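Local coordinates for capsid fiber protein (Bacillus phage phi29, PDB 6QYY) that forms the head fibers of a tailed bacteriophage, its trimeric N-terminal base probably attaching each fiber to the phage head, at residues A[76-79]-A[85-88]; A[98-103]-A[107-112]; A[39-44]-A[55-60]. All blocks are in the same frame, centred on the assembly; numbering follows the deposited sequence.

Contact 1 of 3, residues A[76-79]-A[85-88]; sequences NLTT and AVPT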
loop_
_atom_site.group_PDB
_atom_site.type_symbol
_atom_site.label_atom_id
_atom_site.label_comp_id
_atom_site.label_asym_id
_atom_site.label_seq_id
_atom_site.Cartn_x
_atom_site.Cartn_y
_atom_site.Cartn_z
ATOM N N ASN A 76 17.265 6.577 1.329
ATOM C CA ASN A 76 16.564 5.305 1.347
ATOM C C ASN A 76 16.918 4.535 2.611
ATOM O O ASN A 76 18.064 4.558 3.066
ATOM C CB ASN A 76 16.912 4.487 0.113
ATOM C CG ASN A 76 16.614 5.229 -1.156
ATOM O OD1 ASN A 76 15.459 5.558 -1.419
ATOM N ND2 ASN A 76 17.644 5.504 -1.952
ATOM N N LEU A 77 15.926 3.840 3.161
ATOM C CA LEU A 77 16.003 3.281 4.504
ATOM C C LEU A 77 15.750 1.782 4.508
ATOM O O LEU A 77 14.915 1.280 3.745
ATOM C CB LEU A 77 14.971 3.953 5.423
ATOM C CG LEU A 77 15.142 5.458 5.585
ATOM C CD1 LEU A 77 14.067 6.015 6.517
ATOM C CD2 LEU A 77 16.533 5.801 6.134
ATOM N N THR A 78 16.448 1.088 5.412
ATOM C CA THR A 78 16.228 -0.313 5.755
ATOM C C THR A 78 16.272 -0.459 7.273
ATOM O O THR A 78 16.506 0.504 8.004
ATOM C CB THR A 78 17.288 -1.222 5.111
ATOM O OG1 THR A 78 16.887 -2.597 5.244
ATOM C CG2 THR A 78 18.629 -1.025 5.807
ATOM N N THR A 79 16.055 -1.681 7.748
ATOM C CA THR A 79 16.116 -1.955 9.177
ATOM C C THR A 79 17.565 -1.981 9.660
ATOM O O THR A 79 18.416 -2.645 9.060
ATOM C CB THR A 79 15.446 -3.295 9.471
ATOM O OG1 THR A 79 14.129 -3.293 8.925
ATOM C CG2 THR A 79 15.364 -3.538 10.970
ATOM N N ALA A 85 15.558 2.404 12.037
ATOM C CA ALA A 85 15.685 2.638 10.605
ATOM C C ALA A 85 17.024 3.298 10.312
ATOM O O ALA A 85 17.439 4.212 11.032
ATOM C CB ALA A 85 14.551 3.523 10.093
ATOM N N VAL A 86 17.704 2.836 9.262
ATOM C CA VAL A 86 19.019 3.387 8.897
ATOM C C VAL A 86 19.118 3.514 7.387
ATOM O O VAL A 86 18.425 2.822 6.627
ATOM C CB VAL A 86 20.184 2.509 9.418
ATOM C CG1 VAL A 86 20.142 2.393 10.947
ATOM C CG2 VAL A 86 20.164 1.138 8.742
ATOM N N PRO A 87 19.989 4.414 6.916
ATOM C CA PRO A 87 20.234 4.520 5.472
ATOM C C PRO A 87 20.837 3.242 4.899
ATOM O O PRO A 87 21.558 2.503 5.573
ATOM C CB PRO A 87 21.224 5.686 5.362
ATOM C CG PRO A 87 21.057 6.458 6.631
ATOM C CD PRO A 87 20.731 5.439 7.674
ATOM N N THR A 88 20.520 2.987 3.635
ATOM C CA THR A 88 21.143 1.916 2.870
ATOM C C THR A 88 21.110 2.307 1.403
ATOM O O THR A 88 20.409 3.242 1.007
ATOM C CB THR A 88 20.443 0.560 3.085
ATOM O OG1 THR A 88 21.217 -0.487 2.479
ATOM C CG2 THR A 88 19.050 0.566 2.466
HETATM O O HOH W 1 20.250 6.307 1.030
#
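Thr78 and Thr88 meet through their aliphatic parts, crossing at about a right angle, with CG2 of Thr78 3.6 Å from CB of Thr88. Both hydroxyls are swung opposite their own backbone N (chi1 -168° and -171°), which leaves each methyl between N and the carbonyl carbon and turns it inward to its partner. The hydroxyls hydrogen-bond to other partners: OG1 of Thr78 to Thr93 O, OG1 of Thr88 to Asp90 N. Val86 extends this methyl patch, its CG2 lying 4.0 Å from CG2 of Thr78. Thr78 and Val86 share one face of a beta hairpin, strand 76-79 followed by strand 85-87, the latter at the edge of a five-stranded antiparallel sheet, and Thr88 lies just beyond it. Thr78 and Val86 form its hydrogen-bonded pair, with Thr78 N to Val86 O and Val86 N to Thr78 O both at 2.9 Å and nearly straight. Leu77 points away from the partner strand, yet its extended chain brings CD2 back to 3.6 Å from Val86 O, while CD1 leans loosely toward the methyl of Ala85. Toward Asn76 the ladder becomes less regular: Thr88 N reaches Asn76 O at 3.0 Å, tilted 31° from the carbonyl plane. A water continues the pairing there, accepting from Asn76 N and donating to Thr88 O, while the side-chain OD1 of Asn76 is held by Leu117 N.

Contact 2 of 3, residues A[98-103]-A[107-112]; sequences AVEEAQ and LVTLVI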
loop_
_atom_site.group_PDB
_atom_site.type_symbol
_atom_site.label_atom_id
_atom_site.label_comp_id
_atom_site.label_asym_id
_atom_site.label_seq_id
_atom_site.Cartn_x
_atom_site.Cartn_y
_atom_site.Cartn_z
ATOM N N ALA A 98 13.277 8.666 3.649
ATOM C CA ALA A 98 13.077 9.667 4.684
ATOM C C ALA A 98 12.594 10.972 4.068
ATOM O O ALA A 98 13.114 11.410 3.042
ATOM C CB ALA A 98 14.381 9.901 5.449
ATOM N N VAL A 99 11.589 11.589 4.689
ATOM C CA VAL A 99 11.151 12.926 4.303
ATOM C C VAL A 99 11.393 13.939 5.397
ATOM O O VAL A 99 11.016 15.113 5.243
ATOM C CB VAL A 99 9.672 12.943 3.870
ATOM C CG1 VAL A 99 9.497 12.084 2.620
ATOM C CG2 VAL A 99 8.759 12.470 4.992
ATOM N N GLU A 100 11.987 13.521 6.507
ATOM C CA GLU A 100 12.497 14.414 7.531
ATOM C C GLU A 100 13.930 14.006 7.848
ATOM O O GLU A 100 14.356 12.881 7.570
ATOM C CB GLU A 100 11.636 14.385 8.806
ATOM C CG GLU A 100 10.156 14.754 8.596
ATOM C CD GLU A 100 9.955 16.178 8.072
ATOM O OE1 GLU A 100 10.845 17.033 8.290
ATOM O OE2 GLU A 100 8.901 16.446 7.447
ATOM N N GLU A 101 14.674 14.949 8.408
ATOM C CA GLU A 101 16.031 14.723 8.878
ATOM C C GLU A 101 15.982 14.202 10.310
ATOM O O GLU A 101 15.150 14.641 11.108
ATOM C CB GLU A 101 16.812 16.037 8.803
ATOM C CG GLU A 101 18.255 15.990 9.236
ATOM C CD GLU A 101 18.944 17.327 9.021
ATOM O OE1 GLU A 101 18.334 18.213 8.383
ATOM O OE2 GLU A 101 20.092 17.493 9.483
ATOM N N ALA A 102 16.865 13.261 10.642
ATOM C CA ALA A 102 16.884 12.758 12.010
ATOM C C ALA A 102 18.290 12.319 12.387
ATOM O O ALA A 102 18.929 11.578 11.640
ATOM C CB ALA A 102 15.890 11.598 12.186
ATOM N N GLN A 103 18.771 12.794 13.529
ATOM C CA GLN A 103 19.985 12.242 14.109
ATOM C C GLN A 103 19.684 10.902 14.775
ATOM O O GLN A 103 18.531 10.576 15.073
ATOM C CB GLN A 103 20.587 13.195 15.144
ATOM C CG GLN A 103 21.063 14.529 14.605
ATOM C CD GLN A 103 21.742 15.370 15.684
ATOM O OE1 GLN A 103 21.199 15.556 16.775
ATOM N NE2 GLN A 103 22.937 15.864 15.388
ATOM N N LEU A 107 13.206 10.489 16.100
ATOM C CA LEU A 107 12.128 9.896 15.317
ATOM C C LEU A 107 12.208 10.398 13.876
ATOM O O LEU A 107 12.168 11.608 13.638
ATOM C CB LEU A 107 10.790 10.260 15.962
ATOM C CG LEU A 107 9.577 9.369 15.756
ATOM C CD1 LEU A 107 9.888 7.925 16.109
ATOM C CD2 LEU A 107 8.384 9.901 16.572
ATOM N N VAL A 108 12.345 9.489 12.912
ATOM C CA VAL A 108 12.322 9.867 11.500
ATOM C C VAL A 108 10.936 9.556 10.942
ATOM O O VAL A 108 10.291 8.575 11.334
ATOM C CB VAL A 108 13.436 9.164 10.695
ATOM C CG1 VAL A 108 13.126 7.684 10.480
ATOM C CG2 VAL A 108 13.632 9.856 9.339
ATOM N N THR A 109 10.448 10.419 10.059
ATOM C CA THR A 109 9.233 10.142 9.312
ATOM C C THR A 109 9.635 9.671 7.923
ATOM O O THR A 109 10.375 10.370 7.218
ATOM C CB THR A 109 8.338 11.371 9.207
ATOM O OG1 THR A 109 8.077 11.872 10.516
ATOM C CG2 THR A 109 7.015 10.992 8.556
ATOM N N LEU A 110 9.156 8.498 7.537
ATOM C CA LEU A 110 9.520 7.909 6.253
ATOM C C LEU A 110 8.273 7.511 5.485
ATOM O O LEU A 110 7.237 7.184 6.073
ATOM C CB LEU A 110 10.409 6.675 6.416
ATOM C CG LEU A 110 9.811 5.488 7.186
ATOM C CD1 LEU A 110 9.165 4.460 6.221
ATOM C CD2 LEU A 110 10.873 4.820 8.047
ATOM N N VAL A 111 8.391 7.545 4.169
ATOM C CA VAL A 111 7.320 7.147 3.272
ATOM C C VAL A 111 7.582 5.705 2.858
ATOM O O VAL A 111 8.667 5.376 2.365
ATOM C CB VAL A 111 7.257 8.071 2.043
ATOM C CG1 VAL A 111 6.336 7.480 0.988
ATOM C CG2 VAL A 111 6.794 9.466 2.427
ATOM N N ILE A 112 6.594 4.844 3.053
ATOM C CA ILE A 112 6.768 3.434 2.722
ATOM C C ILE A 112 6.817 3.266 1.208
ATOM O O ILE A 112 5.917 3.711 0.482
ATOM C CB ILE A 112 5.636 2.600 3.337
ATOM C CG1 ILE A 112 5.668 2.719 4.856
ATOM C CG2 ILE A 112 5.738 1.144 2.894
ATOM C CD1 ILE A 112 4.285 2.507 5.496
#
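Val99 (chi1 -64°) and Val111 (chi1 168°) each carry one methyl opposite the carbonyl carbon, CG1 in the first and CG2 in the second, and it is these two that meet, at 3.8 Å, with the side chains crossing at about a right angle. The other methyl of Val99, CG2, lies 3.5 Å from Thr109 O, the carbonyl that also accepts Val99 N at 3.1 Å in an almost straight bond lying in the carbonyl plane. Next to it Glu100 runs alongside Thr109, both pointing the same way, with CG of Glu100 3.9 Å from CB of Thr109 before the acid bends away at chi2. Val108 works on the other face. Its CG2 lies 4.0 Å from Ala98 CB and 3.6 Å from Glu100 O, and its CB is 3.8 Å from the methyl of Ala102. Backbone N and O of Glu100 are buried here without a polar partner in the model. Val3 of the second subunit packs on Val99 and Thr109, and Met57 of that subunit on Val111, so the side bearing Val99, Thr109 and Val111 is part of the interface between subunits. Ala98 and Leu110 form a non-hydrogen-bonded pair, beyond which residues 99-103 leave the sheet as irregular chain: a beta hairpin with a long connecting loop, set in an antiparallel sheet.

Contact 3 of 3, residues A[39-44]-A[55-60]; sequences PDYVAV and VNMYPL. With SO4 (sulfate ion), chain G.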
loop_
_atom_site.group_PDB
_atom_site.type_symbol
_atom_site.label_atom_id
_atom_site.label_comp_id
_atom_site.label_asym_id
_atom_site.label_seq_id
_atom_site.Cartn_x
_atom_site.Cartn_y
_atom_site.Cartn_z
ATOM N N PRO A 39 10.608 -4.933 7.137
ATOM C CA PRO A 39 9.737 -5.129 8.296
ATOM C C PRO A 39 8.330 -5.503 7.871
ATOM O O PRO A 39 7.892 -5.242 6.745
ATOM C CB PRO A 39 9.753 -3.759 8.985
ATOM C CG PRO A 39 9.984 -2.797 7.870
ATOM C CD PRO A 39 10.944 -3.514 6.930
ATOM N N ASP A 40 7.619 -6.134 8.800
ATOM C CA ASP A 40 6.202 -6.429 8.605
ATOM C C ASP A 40 5.316 -5.267 9.041
ATOM O O ASP A 40 4.311 -4.971 8.382
ATOM C CB ASP A 40 5.819 -7.699 9.368
ATOM C CG ASP A 40 6.532 -8.932 8.841
ATOM O OD1 ASP A 40 6.664 -9.069 7.595
ATOM O OD2 ASP A 40 6.969 -9.772 9.664
ATOM N N TYR A 41 5.668 -4.600 10.134
ATOM C CA TYR A 41 4.910 -3.443 10.594
ATOM C C TYR A 41 5.818 -2.633 11.519
ATOM O O TYR A 41 7.044 -2.772 11.468
ATOM C CB TYR A 41 3.578 -3.874 11.246
ATOM C CG TYR A 41 2.550 -2.733 11.207
ATOM C CD1 TYR A 41 2.159 -2.175 9.987
ATOM C CD2 TYR A 41 2.022 -2.192 12.374
ATOM C CE1 TYR A 41 1.253 -1.107 9.939
ATOM C CE2 TYR A 41 1.116 -1.124 12.337
ATOM C CZ TYR A 41 0.740 -0.587 11.115
ATOM O OH TYR A 41 -0.158 0.468 11.068
ATOM N N VAL A 42 5.220 -1.775 12.348
ATOM C CA VAL A 42 5.942 -0.863 13.225
ATOM C C VAL A 42 5.201 -0.777 14.557
ATOM O O VAL A 42 3.969 -0.847 14.613
ATOM C CB VAL A 42 6.108 0.535 12.582
ATOM C CG1 VAL A 42 4.737 1.169 12.299
ATOM C CG2 VAL A 42 6.971 1.448 13.450
ATOM N N ALA A 43 5.954 -0.651 15.645
ATOM C CA ALA A 43 5.347 -0.583 16.968
ATOM C C ALA A 43 5.047 0.867 17.307
ATOM O O ALA A 43 5.792 1.779 16.945
ATOM C CB ALA A 43 6.256 -1.191 18.052
ATOM N N VAL A 44 3.936 1.091 17.993
ATOM C CA VAL A 44 3.680 2.408 18.560
ATOM C C VAL A 44 3.628 2.381 20.071
ATOM O O VAL A 44 3.316 3.405 20.690
ATOM C CB VAL A 44 2.403 3.049 17.989
ATOM C CG1 VAL A 44 2.532 3.183 16.480
ATOM C CG2 VAL A 44 1.189 2.218 18.384
ATOM N N VAL A 55 -2.133 -5.271 18.615
ATOM C CA VAL A 55 -1.443 -4.637 17.492
ATOM C C VAL A 55 -2.493 -3.969 16.619
ATOM O O VAL A 55 -3.345 -4.650 16.046
ATOM C CB VAL A 55 -0.646 -5.665 16.673
ATOM C CG1 VAL A 55 0.066 -4.961 15.509
ATOM C CG2 VAL A 55 0.342 -6.434 17.549
ATOM N N ASN A 56 -2.431 -2.644 16.496
ATOM C CA ASN A 56 -3.403 -1.907 15.697
ATOM C C ASN A 56 -2.745 -1.480 14.391
ATOM O O ASN A 56 -1.784 -0.706 14.399
ATOM C CB ASN A 56 -3.930 -0.690 16.460
ATOM C CG ASN A 56 -4.613 -1.076 17.766
ATOM O OD1 ASN A 56 -5.402 -2.021 17.813
ATOM N ND2 ASN A 56 -4.294 -0.360 18.831
ATOM N N MET A 57 -3.255 -1.981 13.273
ATOM C CA MET A 57 -2.666 -1.653 11.992
ATOM C C MET A 57 -3.567 -0.688 11.230
ATOM O O MET A 57 -4.796 -0.828 11.226
ATOM C CB MET A 57 -2.357 -2.913 11.165
ATOM C CG MET A 57 -1.285 -3.801 11.778
ATOM S SD MET A 57 -1.126 -5.370 10.973
ATOM C CE MET A 57 -0.365 -4.741 9.475
ATOM N N TYR A 58 -2.929 0.307 10.620
ATOM C CA TYR A 58 -3.531 1.453 9.954
ATOM C C TYR A 58 -3.136 1.487 8.483
ATOM O O TYR A 58 -2.156 0.848 8.083
ATOM C CB TYR A 58 -3.071 2.751 10.637
ATOM C CG TYR A 58 -3.736 2.941 11.981
ATOM C CD1 TYR A 58 -5.003 3.501 12.065
ATOM C CD2 TYR A 58 -3.117 2.520 13.158
ATOM C CE1 TYR A 58 -5.644 3.665 13.288
ATOM C CE2 TYR A 58 -3.754 2.684 14.404
ATOM C CZ TYR A 58 -5.017 3.257 14.450
ATOM O OH TYR A 58 -5.678 3.435 15.653
ATOM N N PRO A 59 -3.883 2.217 7.647
ATOM C CA PRO A 59 -3.506 2.349 6.232
ATOM C C PRO A 59 -2.079 2.851 6.068
ATOM O O PRO A 59 -1.576 3.640 6.870
ATOM C CB PRO A 59 -4.527 3.358 5.686
ATOM C CG PRO A 59 -5.752 3.139 6.550
ATOM C CD PRO A 59 -5.186 2.852 7.938
ATOM N N LEU A 60 -1.420 2.357 5.024
ATOM C CA LEU A 60 0.006 2.586 4.818
ATOM C C LEU A 60 0.240 3.865 4.023
ATOM O O LEU A 60 -0.232 4.000 2.886
ATOM C CB LEU A 60 0.632 1.405 4.084
ATOM C CG LEU A 60 0.401 0.028 4.720
ATOM C CD1 LEU A 60 0.798 -1.066 3.727
ATOM C CD2 LEU A 60 1.204 -0.085 6.019
HETATM S S SO4 G . 2.322 -2.231 18.933
HETATM O O1 SO4 G . 2.424 -2.569 17.495
HETATM O O2 SO4 G . 0.896 -2.291 19.324
HETATM O O3 SO4 G . 3.093 -3.206 19.743
HETATM O O4 SO4 G . 2.854 -0.866 19.149
HETATM O O HOH W 2 0.554 2.214 8.852
#
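The phenol oxygen of Tyr41 takes a backbone bond from Tyr58 N, 2.8 Å from N to OH and close to straight (163°). A water lies 2.9 Å from the same Tyr41 OH and 3.1 Å from Tyr58 O, so Tyr58 N binds the hydroxyl directly, whereas Tyr58 O is joined to it through the water. The oxygen gets there because the ring is directed toward residues 55-60, with CG roughly opposite the backbone N of Tyr41 (chi1 -157°). It spans a wide gap, for even the closest pair of CA atoms, Tyr41 CA and Met57 CA, is 7.9 Å apart. Met57 then slides past the ring in the opposite direction. Its CG sits over the centre of one face, 3.7 Å from the centroid of the Tyr41 ring, in a CH-pi contact, and a bend at chi3 (72°) brings CE back to 3.6 Å from Tyr41 CD1. SD, 4.6 Å from that centroid, adds a Met-aromatic contact. The opposite face is met near its rim by CG1 of Val42, and Leu60 closes on an edge, its CD2 4.1 Å from Tyr41 CE1. The ring is probably held in its rotation by Met57 on one face and by the bond at its hydroxyl. Farther along, a sulfate, probably from the crystallisation liquor, lies by Val44 N, although their modelled separation is too short to be relied on. Asp40 and Tyr41 both face Leu19 in a classic beta bulge, and Trp63 meets the Tyr41 ring edge-to-face. Lys116 of the third subunit bonds to Leu60 O. Strands 41-42 and 52-57 are the two outermost strands of one mixed five-stranded sheet; here side chains span the gap between them, with Tyr21 of strand 18-23 touching both Tyr41 and Met57.

In the fold
Contacts 1 and 2 belong to the same antiparallel sheet, where Leu77 packs its CD1 against Leu110 CB, 3.7 Å away, while contact 3 joins the outer strands of the other, mixed sheet. All three are largely buried, but in different ways. Contact 1 is a strand ladder touched by no other subunit, and its backbone bonds outnumber those of contact 2, which relies on aliphatic packing and faces mainly the second subunit, with Ile112 touching the third. Contact 3, about 17 Å from contact 1 between centres, depends instead on one aromatic side chain and its hydroxyl, and also reaches both other subunits. Ile112 and Leu60 touch between contacts 2 and 3, so that strand 107-112 meets the loop that follows strand 52-57.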